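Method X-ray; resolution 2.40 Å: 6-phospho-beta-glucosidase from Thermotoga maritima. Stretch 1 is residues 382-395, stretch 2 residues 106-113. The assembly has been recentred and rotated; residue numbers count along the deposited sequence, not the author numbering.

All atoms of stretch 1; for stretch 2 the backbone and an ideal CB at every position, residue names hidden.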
ATOM      1  N   LEU A 382      -2.263 -22.570  18.776  1.00 18.80           N
ATOM      2  CA  LEU A 382      -2.287 -21.208  18.268  1.00 19.18           C
ATOM      3  C   LEU A 382      -2.624 -20.188  19.345  1.00 18.92           C
ATOM      4  O   LEU A 382      -2.193 -19.049  19.259  1.00 18.70           O
ATOM      5  CB  LEU A 382      -3.187 -21.084  17.034  1.00 19.78           C
ATOM      6  CG  LEU A 382      -2.738 -21.961  15.832  1.00 21.57           C
ATOM      7  CD1 LEU A 382      -3.765 -21.911  14.716  1.00 21.09           C
ATOM      8  CD2 LEU A 382      -1.319 -21.610  15.299  1.00 19.26           C
ATOM      9  N   ALA A 383      -3.351 -20.623  20.378  1.00 18.76           N
ATOM     10  CA  ALA A 383      -3.660 -19.764  21.521  1.00 18.67           C
ATOM     11  C   ALA A 383      -2.392 -19.461  22.323  1.00 18.92           C
ATOM     12  O   ALA A 383      -2.188 -18.324  22.764  1.00 18.56           O
ATOM     13  CB  ALA A 383      -4.740 -20.384  22.408  1.00 18.08           C
ATOM     14  N   LEU A 384      -1.531 -20.468  22.477  1.00 18.86           N
ATOM     15  CA  LEU A 384      -0.209 -20.274  23.093  1.00 19.57           C
ATOM     16  C   LEU A 384       0.593 -19.204  22.332  1.00 19.05           C
ATOM     17  O   LEU A 384       1.169 -18.319  22.928  1.00 19.62           O
ATOM     18  CB  LEU A 384       0.567 -21.583  23.031  1.00 18.86           C
ATOM     19  CG  LEU A 384       1.195 -22.249  24.239  1.00 21.79           C
ATOM     20  CD1 LEU A 384       0.448 -22.009  25.583  1.00 20.53           C
ATOM     21  CD2 LEU A 384       1.352 -23.758  23.914  1.00 20.58           C
ATOM     22  N   LYS A 385       0.596 -19.309  21.011  1.00 18.78           N
ATOM     23  CA  LYS A 385       1.240 -18.362  20.149  1.00 18.74           C
ATOM     24  C   LYS A 385       0.650 -16.960  20.312  1.00 18.79           C
ATOM     25  O   LYS A 385       1.420 -15.992  20.400  1.00 18.74           O
ATOM     26  CB  LYS A 385       1.154 -18.828  18.692  1.00 19.58           C
ATOM     27  CG  LYS A 385       1.881 -18.004  17.657  1.00 17.96           C
ATOM     28  CD  LYS A 385       1.557 -18.633  16.297  1.00 17.61           C
ATOM     29  CE  LYS A 385       2.252 -17.862  15.199  1.00 17.02           C
ATOM     30  NZ  LYS A 385       2.089 -18.441  13.876  1.00 18.31           N
ATOM     31  N   ALA A 386      -0.679 -16.840  20.380  1.00 18.26           N
ATOM     32  CA  ALA A 386      -1.299 -15.523  20.620  1.00 18.50           C
ATOM     33  C   ALA A 386      -0.881 -14.954  21.972  1.00 19.05           C
ATOM     34  O   ALA A 386      -0.482 -13.785  22.086  1.00 19.20           O
ATOM     35  CB  ALA A 386      -2.803 -15.586  20.531  1.00 18.33           C
ATOM     36  N   LEU A 387      -0.933 -15.801  22.992  1.00 19.01           N
ATOM     37  CA  LEU A 387      -0.625 -15.395  24.343  1.00 19.56           C
ATOM     38  C   LEU A 387       0.814 -14.882  24.467  1.00 19.72           C
ATOM     39  O   LEU A 387       1.065 -13.830  25.095  1.00 20.21           O
ATOM     40  CB  LEU A 387      -0.911 -16.573  25.262  1.00 18.72           C
ATOM     41  CG  LEU A 387      -1.205 -16.408  26.737  1.00 21.69           C
ATOM     42  CD1 LEU A 387      -2.210 -15.265  27.103  1.00 21.37           C
ATOM     43  CD2 LEU A 387      -1.671 -17.775  27.276  1.00 22.60           C
ATOM     44  N   LEU A 388       1.761 -15.591  23.838  1.00 19.70           N
ATOM     45  CA  LEU A 388       3.164 -15.139  23.810  1.00 19.14           C
ATOM     46  C   LEU A 388       3.405 -13.849  23.059  1.00 19.39           C
ATOM     47  O   LEU A 388       4.415 -13.181  23.316  1.00 20.35           O
ATOM     48  CB  LEU A 388       4.039 -16.194  23.171  1.00 19.41           C
ATOM     49  CG  LEU A 388       4.321 -17.474  23.939  1.00 18.88           C
ATOM     50  CD1 LEU A 388       5.049 -18.393  22.993  1.00 16.73           C
ATOM     51  CD2 LEU A 388       5.155 -17.147  25.200  1.00 16.24           C
ATOM     52  N   SER A 389       2.525 -13.506  22.119  1.00 18.90           N
ATOM     53  CA  SER A 389       2.713 -12.298  21.305  1.00 19.18           C
ATOM     54  C   SER A 389       2.329 -10.996  22.022  1.00 19.18           C
ATOM     55  O   SER A 389       2.707  -9.913  21.596  1.00 19.84           O
ATOM     56  CB  SER A 389       1.930 -12.393  19.977  1.00 19.16           C
ATOM     57  OG  SER A 389       0.513 -12.277  20.191  1.00 17.44           O
ATOM     58  N   HIS A 390       1.556 -11.088  23.089  1.00 19.18           N
ATOM     59  CA  HIS A 390       1.033  -9.880  23.716  1.00 18.82           C
ATOM     60  C   HIS A 390       2.151  -9.225  24.524  1.00 18.75           C
ATOM     61  O   HIS A 390       2.802  -9.923  25.319  1.00 18.63           O
ATOM     62  CB  HIS A 390      -0.146 -10.180  24.645  1.00 17.67           C
ATOM     63  CG  HIS A 390      -0.871  -8.948  25.070  1.00 18.44           C
ATOM     64  ND1 HIS A 390      -0.297  -7.992  25.888  1.00 16.72           N
ATOM     65  CD2 HIS A 390      -2.097  -8.473  24.734  1.00 16.92           C
ATOM     66  CE1 HIS A 390      -1.140  -6.985  26.035  1.00 17.77           C
ATOM     67  NE2 HIS A 390      -2.248  -7.263  25.364  1.00 17.73           N
ATOM     68  N   PRO A 391       2.367  -7.910  24.360  1.00 18.42           N
ATOM     69  CA  PRO A 391       3.422  -7.226  25.124  1.00 17.97           C
ATOM     70  C   PRO A 391       3.336  -7.504  26.615  1.00 18.02           C
ATOM     71  O   PRO A 391       4.340  -7.407  27.285  1.00 17.96           O
ATOM     72  CB  PRO A 391       3.173  -5.733  24.839  1.00 17.81           C
ATOM     73  CG  PRO A 391       2.498  -5.711  23.453  1.00 18.01           C
ATOM     74  CD  PRO A 391       1.659  -6.989  23.424  1.00 17.80           C
ATOM     75  N   LEU A 392       2.148  -7.841  27.125  1.00 18.05           N
ATOM     76  CA  LEU A 392       1.947  -8.073  28.561  1.00 17.44           C
ATOM     77  C   LEU A 392       1.665  -9.544  28.868  1.00 17.67           C
ATOM     78  O   LEU A 392       1.277  -9.887  29.996  1.00 17.42           O
ATOM     79  CB  LEU A 392       0.816  -7.200  29.116  1.00 17.87           C
ATOM     80  CG  LEU A 392       1.006  -5.664  29.063  1.00 19.22           C
ATOM     81  CD1 LEU A 392      -0.336  -4.950  29.299  1.00 17.98           C
ATOM     82  CD2 LEU A 392       2.019  -5.208  30.088  1.00 18.84           C
ATOM     83  N   GLY A 393       1.888 -10.411  27.871  1.00 17.31           N
ATOM     84  CA  GLY A 393       1.746 -11.843  28.048  1.00 17.65           C
ATOM     85  C   GLY A 393       2.886 -12.537  28.787  1.00 17.79           C
ATOM     86  O   GLY A 393       3.834 -11.908  29.224  1.00 18.31           O
ATOM     87  N   PRO A 394       2.769 -13.847  28.949  1.00 17.72           N
ATOM     88  CA  PRO A 394       3.754 -14.648  29.691  1.00 17.57           C
ATOM     89  C   PRO A 394       5.095 -14.814  28.967  1.00 17.36           C
ATOM     90  O   PRO A 394       5.160 -14.795  27.749  1.00 17.55           O
ATOM     91  CB  PRO A 394       3.062 -16.021  29.768  1.00 17.19           C
ATOM     92  CG  PRO A 394       2.210 -16.065  28.543  1.00 17.22           C
ATOM     93  CD  PRO A 394       1.659 -14.678  28.439  1.00 17.54           C
ATOM     94  N   ASP A 395       6.153 -14.963  29.738  1.00 17.34           N
ATOM     95  CA  ASP A 395       7.374 -15.570  29.263  1.00 17.93           C
ATOM     96  C   ASP A 395       7.068 -17.043  28.845  1.00 17.84           C
ATOM     97  O   ASP A 395       6.122 -17.653  29.331  1.00 17.70           O
ATOM     98  CB  ASP A 395       8.381 -15.570  30.412  1.00 17.47           C
ATOM     99  CG  ASP A 395       9.171 -14.273  30.530  1.00 18.42           C
ATOM    100  OD1 ASP A 395       8.885 -13.293  29.837  1.00 20.01           O
ATOM    101  OD2 ASP A 395      10.142 -14.140  31.312  1.00 21.65           O
ATOM    102  N   UNK A 106      -9.689  -5.748  30.483  1.00 20.38           N
ATOM    103  CA  UNK A 106      -9.615  -5.599  29.023  1.00 21.28           C
ATOM    104  C   UNK A 106      -8.213  -5.669  28.452  1.00 20.88           C
ATOM    105  O   UNK A 106      -8.061  -5.789  27.252  1.00 21.69           O
ATOM    106  CB  UNK A 106     -10.242  -4.265  28.614  1.00 21.28           C
ATOM    107  N   UNK A 107      -7.198  -5.572  29.301  1.00 20.86           N
ATOM    108  CA  UNK A 107      -5.829  -5.385  28.856  1.00 21.00           C
ATOM    109  C   UNK A 107      -4.968  -6.587  29.173  1.00 20.35           C
ATOM    110  O   UNK A 107      -4.863  -6.960  30.322  1.00 20.93           O
ATOM    111  CB  UNK A 107      -5.229  -4.131  29.496  1.00 21.00           C
ATOM    112  N   UNK A 108      -4.280  -7.123  28.181  1.00 19.59           N
ATOM    113  CA  UNK A 108      -3.325  -8.188  28.419  1.00 18.80           C
ATOM    114  C   UNK A 108      -4.055  -9.508  28.563  1.00 18.55           C
ATOM    115  O   UNK A 108      -5.102  -9.731  27.941  1.00 18.37           O
ATOM    116  CB  UNK A 108      -2.482  -7.898  29.663  1.00 18.80           C
ATOM    117  N   UNK A 109      -3.525 -10.370  29.415  1.00 18.34           N
ATOM    118  CA  UNK A 109      -4.000 -11.765  29.538  1.00 17.70           C
ATOM    119  C   UNK A 109      -5.497 -11.842  29.880  1.00 17.71           C
ATOM    120  O   UNK A 109      -6.221 -12.648  29.314  1.00 18.12           O
ATOM    121  CB  UNK A 109      -3.193 -12.498  30.611  1.00 17.70           C
ATOM    122  N   UNK A 110      -5.947 -10.992  30.792  1.00 17.57           N
ATOM    123  CA  UNK A 110      -7.349 -10.808  31.085  1.00 17.16           C
ATOM    124  C   UNK A 110      -8.221 -10.490  29.891  1.00 17.48           C
ATOM    125  O   UNK A 110      -9.324 -11.046  29.760  1.00 17.17           O
ATOM    126  CB  UNK A 110      -7.500  -9.691  32.119  1.00 17.16           C
ATOM    127  N   UNK A 111      -7.738  -9.616  29.007  1.00 17.62           N
ATOM    128  CA  UNK A 111      -8.440  -9.292  27.775  1.00 17.16           C
ATOM    129  C   UNK A 111      -8.510 -10.496  26.843  1.00 17.59           C
ATOM    130  O   UNK A 111      -9.480 -10.670  26.103  1.00 17.73           O
ATOM    131  CB  UNK A 111      -7.757  -8.119  27.069  1.00 17.16           C
ATOM    132  N   UNK A 112      -7.466 -11.320  26.867  1.00 17.58           N
ATOM    133  CA  UNK A 112      -7.360 -12.509  26.034  1.00 17.13           C
ATOM    134  C   UNK A 112      -8.433 -13.541  26.431  1.00 17.77           C
ATOM    135  O   UNK A 112      -9.135 -14.089  25.564  1.00 17.74           O
ATOM    136  CB  UNK A 112      -5.960 -13.116  26.152  1.00 17.13           C
ATOM    137  N   UNK A 113      -8.608 -13.777  27.734  1.00 17.57           N
ATOM    138  CA  UNK A 113      -9.594 -14.760  28.151  1.00 17.65           C
ATOM    139  C   UNK A 113     -10.996 -14.190  27.995  1.00 17.53           C
ATOM    140  O   UNK A 113     -11.904 -14.901  27.597  1.00 17.40           O
ATOM    141  CB  UNK A 113      -9.348 -15.195  29.597  1.00 17.65           C
TER

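Position 106 lies in a loop, and its ideal CB has nothing of stretch 1 within 5.5 Å, so this contact sets no preference. The residue is Thr106, whose side chain does not reach stretch 1.

At position 107 the CA-to-CB bond points sideways, and the ideal CB lies 5.0 Å from Leu392 CD1. A short or medium side chain that brings a methyl to Leu392 would suit: Val, Ile or Thr, with Ala reaching less far. It is Thr107: with chi1 in m, its CG2 packs 3.8 Å from Leu392 CD1, while its hydroxyl bonds to a residue near the stretch.

Position 108 has phi/psi of 80/-146, and positive phi by itself favours glycine. Space argues the same way, since an ideal CB would sit a tight 3.4 Å from Leu392 CB and 4.0 Å from His390 CE1. The residue is Gly108. Its bare CA lies over one face of the His390 imidazole, 3.6 Å from the ring centroid, in a CH-pi contact. A water links the stretches here, accepting from Gly108 N at 3.1 Å and lying 2.9 Å from His390 NE2. Gly108 is also the N-cap: its O accepts from the backbone N of position 112 at 3.0 Å.

Position 109 opens the helix, with its CB sideways and 4.6 Å from Leu387 CD1. Around it stretch 1 offers a mostly apolar surface of Leu387, Gly393 and Pro394, which would suit Val, Ile or Leu. Val109, chi1 t, places CG2 4.0 Å from Leu387 CD1, 4.1 Å from Gly393 CA and 4.2 Å from Pro394 CD. The backbone uses a second water, which accepts from Val109 N at 2.8 Å and donates to Leu392 O at 2.9 Å.

Position 110 is out of reach of stretch 1, which leaves the choice open; it is Gly110.

At position 111 the CB direction is toward stretch 1 but meets nothing there. The limit is local: an ideal CB would clash with O of residue 106 at 2.4 Å. Gly111 avoids this.

Position 112 points toward the helix of stretch 1, where Ala383 and Ala386 leave room beside Leu387. A large apolar side chain fits, Phe, Leu or Met. Phe112, chi1 t, takes Leu387 CD1 over one ring face, 3.9 Å from the centroid, while its CE1 lies 4.0 Å from Ala386 CB and its CZ 4.0 Å from Ala383 CB.

Position 113 points sideways, with no neighbour in stretch 1. Ser113 bonds elsewhere in the structure.

Stretch 2 (106-113) TTGVGGFS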
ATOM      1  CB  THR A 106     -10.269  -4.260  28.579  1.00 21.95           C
ATOM      2  OG1 THR A 106      -9.477  -3.132  29.047  1.00 23.80           O
ATOM      3  CG2 THR A 106     -11.589  -4.020  29.325  1.00 24.92           C
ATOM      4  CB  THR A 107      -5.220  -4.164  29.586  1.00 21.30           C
ATOM      5  OG1 THR A 107      -6.073  -3.023  29.385  1.00 23.75           O
ATOM      6  CG2 THR A 107      -3.894  -3.801  28.936  1.00 19.51           C
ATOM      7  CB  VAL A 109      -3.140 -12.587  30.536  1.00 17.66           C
ATOM      8  CG1 VAL A 109      -3.714 -14.059  30.752  1.00 16.78           C
ATOM      9  CG2 VAL A 109      -1.691 -12.649  30.066  1.00 16.49           C
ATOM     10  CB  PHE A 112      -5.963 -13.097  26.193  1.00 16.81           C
ATOM     11  CG  PHE A 112      -5.775 -14.471  25.587  1.00 16.65           C
ATOM     12  CD1 PHE A 112      -5.490 -14.623  24.223  1.00 11.48           C
ATOM     13  CD2 PHE A 112      -5.801 -15.612  26.407  1.00 15.17           C
ATOM     14  CE1 PHE A 112      -5.265 -15.870  23.692  1.00 12.58           C
ATOM     15  CE2 PHE A 112      -5.582 -16.877  25.873  1.00 14.95           C
ATOM     16  CZ  PHE A 112      -5.313 -17.014  24.516  1.00 14.41           C
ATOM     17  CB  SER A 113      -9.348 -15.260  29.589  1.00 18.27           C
ATOM     18  OG  SER A 113      -9.024 -14.179  30.448  1.00 19.32           O
TER
HETATM   19  O   HOH W   1      -4.756  -5.909  25.361  1.00 21.43           O
HETATM   20  O   HOH W   2      -1.371  -9.442  31.023  1.00 25.27           O
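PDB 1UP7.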